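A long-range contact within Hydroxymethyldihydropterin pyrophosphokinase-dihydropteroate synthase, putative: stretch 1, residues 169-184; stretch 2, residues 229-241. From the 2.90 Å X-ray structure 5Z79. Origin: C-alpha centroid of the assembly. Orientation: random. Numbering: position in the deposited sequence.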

# COMPACT_ATOMS: atom_id res chain seq x y z
N THR A 169 -41.07 21.65 -11.94
CA THR A 169 -41.61 22.76 -11.18
C THR A 169 -42.98 23.17 -11.67
O THR A 169 -43.29 23.03 -12.84
N PHE A 170 -43.78 23.68 -10.75
CA PHE A 170 -45.10 24.17 -11.03
C PHE A 170 -45.11 25.69 -11.07
O PHE A 170 -46.19 26.30 -11.07
N VAL A 171 -43.93 26.31 -11.12
CA VAL A 171 -43.85 27.75 -11.32
C VAL A 171 -43.89 27.99 -12.81
O VAL A 171 -43.25 27.29 -13.57
N GLU A 172 -44.66 29.00 -13.22
CA GLU A 172 -44.98 29.14 -14.62
C GLU A 172 -43.97 29.97 -15.40
O GLU A 172 -43.98 29.94 -16.62
N ASP A 173 -43.11 30.72 -14.72
CA ASP A 173 -42.05 31.43 -15.43
C ASP A 173 -40.82 31.71 -14.58
O ASP A 173 -40.93 31.75 -13.37
N PRO A 174 -39.67 31.95 -15.22
CA PRO A 174 -38.45 32.13 -14.49
C PRO A 174 -38.42 33.32 -13.59
O PRO A 174 -37.73 33.27 -12.59
N LEU A 175 -39.12 34.38 -13.93
CA LEU A 175 -39.10 35.54 -13.06
C LEU A 175 -39.76 35.18 -11.72
O LEU A 175 -39.16 35.30 -10.66
N ALA A 176 -40.97 34.67 -11.77
CA ALA A 176 -41.66 34.32 -10.53
C ALA A 176 -40.85 33.36 -9.65
O ALA A 176 -40.84 33.49 -8.45
N MET A 177 -40.18 32.39 -10.26
CA MET A 177 -39.25 31.53 -9.54
C MET A 177 -38.13 32.34 -8.88
O MET A 177 -37.79 32.11 -7.72
N LEU A 178 -37.56 33.30 -9.61
CA LEU A 178 -36.49 34.10 -9.06
C LEU A 178 -36.98 34.83 -7.85
O LEU A 178 -36.27 34.98 -6.89
N VAL A 179 -38.21 35.29 -7.89
CA VAL A 179 -38.77 36.05 -6.77
C VAL A 179 -38.93 35.13 -5.56
O VAL A 179 -38.68 35.54 -4.45
N ILE A 180 -39.32 33.89 -5.79
CA ILE A 180 -39.43 32.87 -4.73
C ILE A 180 -38.07 32.44 -4.16
O ILE A 180 -37.97 32.12 -2.98
N LEU A 181 -37.04 32.42 -5.00
CA LEU A 181 -35.66 32.20 -4.58
C LEU A 181 -35.14 33.39 -3.78
O LEU A 181 -34.58 33.21 -2.73
N LYS A 182 -35.34 34.60 -4.23
CA LYS A 182 -34.95 35.72 -3.38
C LYS A 182 -35.63 35.68 -1.99
O LYS A 182 -34.98 35.93 -0.96
N TYR A 183 -36.93 35.38 -1.99
CA TYR A 183 -37.71 35.21 -0.76
C TYR A 183 -37.06 34.20 0.18
O TYR A 183 -36.87 34.49 1.34
N ILE A 184 -36.74 33.02 -0.33
CA ILE A 184 -36.09 31.93 0.42
C ILE A 184 -34.76 32.39 1.05
O ILE A 184 -34.61 32.36 2.25
N ASP A 229 -45.99 44.30 -6.77
CA ASP A 229 -45.62 43.30 -7.77
C ASP A 229 -45.12 41.99 -7.14
O ASP A 229 -45.45 40.90 -7.60
N ILE A 230 -44.33 42.11 -6.08
CA ILE A 230 -43.75 40.98 -5.42
C ILE A 230 -44.82 40.16 -4.74
O ILE A 230 -44.81 38.94 -4.81
N TYR A 231 -45.71 40.86 -4.05
CA TYR A 231 -46.85 40.26 -3.34
C TYR A 231 -47.72 39.50 -4.31
O TYR A 231 -48.03 38.34 -4.06
N LYS A 232 -48.11 40.11 -5.41
CA LYS A 232 -48.86 39.37 -6.39
C LYS A 232 -48.14 38.10 -6.79
O LYS A 232 -48.72 37.08 -6.93
N ILE A 233 -46.85 38.14 -6.95
CA ILE A 233 -46.18 36.96 -7.43
C ILE A 233 -46.01 35.85 -6.37
O ILE A 233 -46.13 34.68 -6.70
N ILE A 234 -45.72 36.21 -5.12
CA ILE A 234 -45.53 35.23 -4.07
C ILE A 234 -46.83 34.62 -3.65
O ILE A 234 -46.86 33.44 -3.36
N THR A 235 -47.88 35.43 -3.59
CA THR A 235 -49.17 34.96 -3.05
C THR A 235 -49.94 34.13 -4.03
O THR A 235 -50.92 33.53 -3.68
N LYS A 236 -49.50 34.11 -5.28
CA LYS A 236 -50.02 33.18 -6.25
C LYS A 236 -49.53 31.76 -5.94
O LYS A 236 -50.13 30.78 -6.42
N TYR A 237 -48.46 31.65 -5.14
CA TYR A 237 -47.80 30.38 -4.85
C TYR A 237 -47.61 30.04 -3.37
O TYR A 237 -47.12 28.95 -3.06
N ILE A 238 -47.94 30.95 -2.46
CA ILE A 238 -47.70 30.76 -1.03
C ILE A 238 -48.76 31.39 -0.15
O ILE A 238 -49.03 32.56 -0.31
N HIS A 239 -49.32 30.64 0.81
CA HIS A 239 -50.23 31.20 1.82
C HIS A 239 -49.51 32.08 2.83
O HIS A 239 -49.29 31.69 3.96
N ILE A 240 -49.16 33.29 2.43
CA ILE A 240 -48.40 34.16 3.32
C ILE A 240 -49.19 34.55 4.56
O ILE A 240 -50.34 34.93 4.47
N ASN A 241 -48.57 34.46 5.73
CA ASN A 241 -49.18 34.98 6.94
C ASN A 241 -49.41 36.49 6.89
O ASN A 241 -48.55 37.24 6.43

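When two helices cross nearly at right angles, here at 95° with axes 9.5 Å apart, side chains from both can meet at the crossing; here a small residue, Ala176, meets a branched one, Ile233. Ile230 (m, m) leaves its backbone sideways, yet its end turns inward, bringing CD1 3.9 Å from Val179 CG1. Ile233 (m, t) points toward stretch 1; its CG2 lies 3.6 Å from Ala176 CB, a contact compatible with the short 6.1 Å separation of the two CA atoms, and 4.1 Å from Val179 CB. Ile234 (m, t) extends CD1 to within 4.0 Å of Tyr183 CD1. Next along the chain, exposed Lys236 (t, t, t, p) forms a salt bridge with Glu172, its NZ donating a weak hydrogen bond to OE2 at 3.3 Å.

Tyr237 (chi1 m) buries the largest area. Ile180 CD1 covers one face of its ring, 4.0 Å from CD2, while Phe170 O meets the edge, 3.6 Å from CE1. The ring packs against apolar side chains, while its hydroxyl finds polar partners: Glu172 N donates to Tyr237 OH at 2.9 Å, and a water 2.7 Å from that OH donates to Asp173 OD2 at 3.1 Å. Asp173 OD1 meanwhile caps the helix, accepting from Ala176 N at 2.7 Å. Next, Ile238 (m, t) places CD1 4.0 Å from Tyr183 CE2.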

# COMPACT_ATOMS: atom_id res chain seq x y z
CB THR A 169 -40.66 23.96 -11.25
OG1 THR A 169 -40.95 24.88 -10.20
CG2 THR A 169 -40.78 24.67 -12.56
CB PHE A 170 -46.08 23.66 -9.99
CG PHE A 170 -45.63 23.87 -8.60
CD1 PHE A 170 -45.54 25.14 -8.07
CD2 PHE A 170 -45.30 22.78 -7.80
CE1 PHE A 170 -45.12 25.32 -6.75
CE2 PHE A 170 -44.88 22.95 -6.48
CZ PHE A 170 -44.79 24.23 -5.95
CB VAL A 171 -42.57 28.36 -10.78
CG1 VAL A 171 -42.59 29.87 -10.99
CG2 VAL A 171 -42.40 28.04 -9.31
CB GLU A 172 -46.36 29.77 -14.75
CG GLU A 172 -47.48 29.03 -13.99
CD GLU A 172 -48.87 29.62 -14.23
OE1 GLU A 172 -49.05 30.35 -15.24
OE2 GLU A 172 -49.78 29.37 -13.40
CB ASP A 173 -42.60 32.73 -16.02
CG ASP A 173 -43.07 33.71 -14.95
OD1 ASP A 173 -42.24 34.19 -14.13
OD2 ASP A 173 -44.29 34.02 -14.94
CB PRO A 174 -37.40 32.28 -15.59
CG PRO A 174 -38.13 32.61 -16.80
CD PRO A 174 -39.40 31.85 -16.65
CB LEU A 175 -39.77 36.77 -13.70
CG LEU A 175 -39.62 38.07 -12.89
CD1 LEU A 175 -38.20 38.31 -12.41
CD2 LEU A 175 -40.06 39.26 -13.71
CB ALA A 176 -43.03 33.74 -10.85
CB MET A 177 -38.64 30.49 -10.48
CG MET A 177 -37.57 29.63 -9.84
SD MET A 177 -37.06 28.35 -10.98
CE MET A 177 -38.34 27.13 -10.78
CB LEU A 178 -35.96 35.10 -10.07
CG LEU A 178 -34.82 35.99 -9.58
CD1 LEU A 178 -33.65 35.18 -9.08
CD2 LEU A 178 -34.38 36.91 -10.70
CB VAL A 179 -40.10 36.74 -7.18
CG1 VAL A 179 -40.71 37.51 -6.02
CG2 VAL A 179 -39.85 37.71 -8.32
CB ILE A 180 -40.20 31.64 -5.26
CG1 ILE A 180 -41.67 32.00 -5.44
CG2 ILE A 180 -40.13 30.44 -4.33
CD1 ILE A 180 -42.35 31.17 -6.51
CB LEU A 181 -34.76 31.90 -5.78
CG LEU A 181 -35.05 30.64 -6.62
CD1 LEU A 181 -34.13 30.60 -7.81
CD2 LEU A 181 -34.92 29.33 -5.86
CB LYS A 182 -35.25 37.04 -4.05
CG LYS A 182 -34.38 37.31 -5.28
CD LYS A 182 -32.90 37.50 -4.93
CE LYS A 182 -31.97 37.08 -6.07
NZ LYS A 182 -31.46 35.69 -5.80
CB TYR A 183 -39.17 34.77 -1.08
CG TYR A 183 -40.17 34.81 0.11
CD1 TYR A 183 -40.48 36.00 0.76
CD2 TYR A 183 -40.81 33.66 0.55
CE1 TYR A 183 -41.38 36.04 1.82
CE2 TYR A 183 -41.71 33.69 1.62
CZ TYR A 183 -42.00 34.88 2.25
OH TYR A 183 -42.90 34.92 3.31
CB ILE A 184 -35.91 30.69 -0.49
CG1 ILE A 184 -37.28 29.97 -0.63
CG2 ILE A 184 -34.82 29.77 -0.01
CD1 ILE A 184 -37.42 29.10 -1.86
CB ASP A 229 -44.54 43.88 -8.69
CG ASP A 229 -45.05 45.04 -9.58
OD1 ASP A 229 -46.25 44.99 -10.03
OD2 ASP A 229 -44.25 46.00 -9.83
CB ILE A 230 -42.79 41.44 -4.32
CG1 ILE A 230 -41.59 42.20 -4.90
CG2 ILE A 230 -42.35 40.26 -3.49
CD1 ILE A 230 -40.67 41.38 -5.79
CB TYR A 231 -47.67 41.35 -2.65
CG TYR A 231 -48.82 40.90 -1.78
CD1 TYR A 231 -50.07 40.66 -2.32
CD2 TYR A 231 -48.69 40.78 -0.38
CE1 TYR A 231 -51.15 40.29 -1.53
CE2 TYR A 231 -49.77 40.41 0.42
CZ TYR A 231 -51.00 40.17 -0.18
OH TYR A 231 -52.10 39.80 0.53
CB LYS A 232 -49.14 40.21 -7.62
CG LYS A 232 -50.51 40.82 -7.61
CD LYS A 232 -50.65 41.89 -8.67
CE LYS A 232 -50.48 43.27 -8.06
NZ LYS A 232 -50.56 44.34 -9.10
CB ILE A 233 -44.81 37.35 -7.97
CG1 ILE A 233 -45.00 38.25 -9.17
CG2 ILE A 233 -44.02 36.11 -8.36
CD1 ILE A 233 -43.77 39.04 -9.51
CB ILE A 234 -44.90 35.86 -2.82
CG1 ILE A 234 -43.40 35.94 -2.99
CG2 ILE A 234 -45.17 35.03 -1.57
CD1 ILE A 234 -42.85 37.10 -2.23
CB THR A 235 -50.08 36.11 -2.64
OG1 THR A 235 -50.44 36.85 -3.82
CG2 THR A 235 -49.40 37.00 -1.61
CB LYS A 236 -49.59 33.60 -7.65
CG LYS A 236 -49.89 32.59 -8.74
CD LYS A 236 -49.03 32.86 -9.97
CE LYS A 236 -49.29 31.83 -11.07
NZ LYS A 236 -50.60 32.12 -11.74
CB TYR A 237 -46.41 30.42 -5.48
CG TYR A 237 -46.36 30.46 -6.98
CD1 TYR A 237 -46.42 29.29 -7.72
CD2 TYR A 237 -46.18 31.63 -7.65
CE1 TYR A 237 -46.34 29.30 -9.09
CE2 TYR A 237 -46.08 31.66 -9.02
CZ TYR A 237 -46.17 30.49 -9.74
OH TYR A 237 -46.09 30.51 -11.13
CB ILE A 238 -46.36 31.43 -0.60
CG1 ILE A 238 -45.16 30.75 -1.28
CG2 ILE A 238 -46.18 31.38 0.91
CD1 ILE A 238 -43.81 31.30 -0.88
CB HIS A 239 -50.89 30.11 2.66
CG HIS A 239 -51.75 29.17 1.89
ND1 HIS A 239 -52.84 29.59 1.17
CD2 HIS A 239 -51.69 27.82 1.75
CE1 HIS A 239 -53.40 28.54 0.60
NE2 HIS A 239 -52.73 27.46 0.94
CB ILE A 240 -47.89 35.44 2.60
CG1 ILE A 240 -49.03 36.29 2.08
CG2 ILE A 240 -46.90 35.11 1.48
CD1 ILE A 240 -48.60 37.67 1.56
CB ASN A 241 -48.32 34.63 8.12
CG ASN A 241 -48.38 33.15 8.45
OD1 ASN A 241 -47.43 32.41 8.25
ND2 ASN A 241 -49.53 32.71 8.96
O HOH W 1 -46.23 32.55 -12.95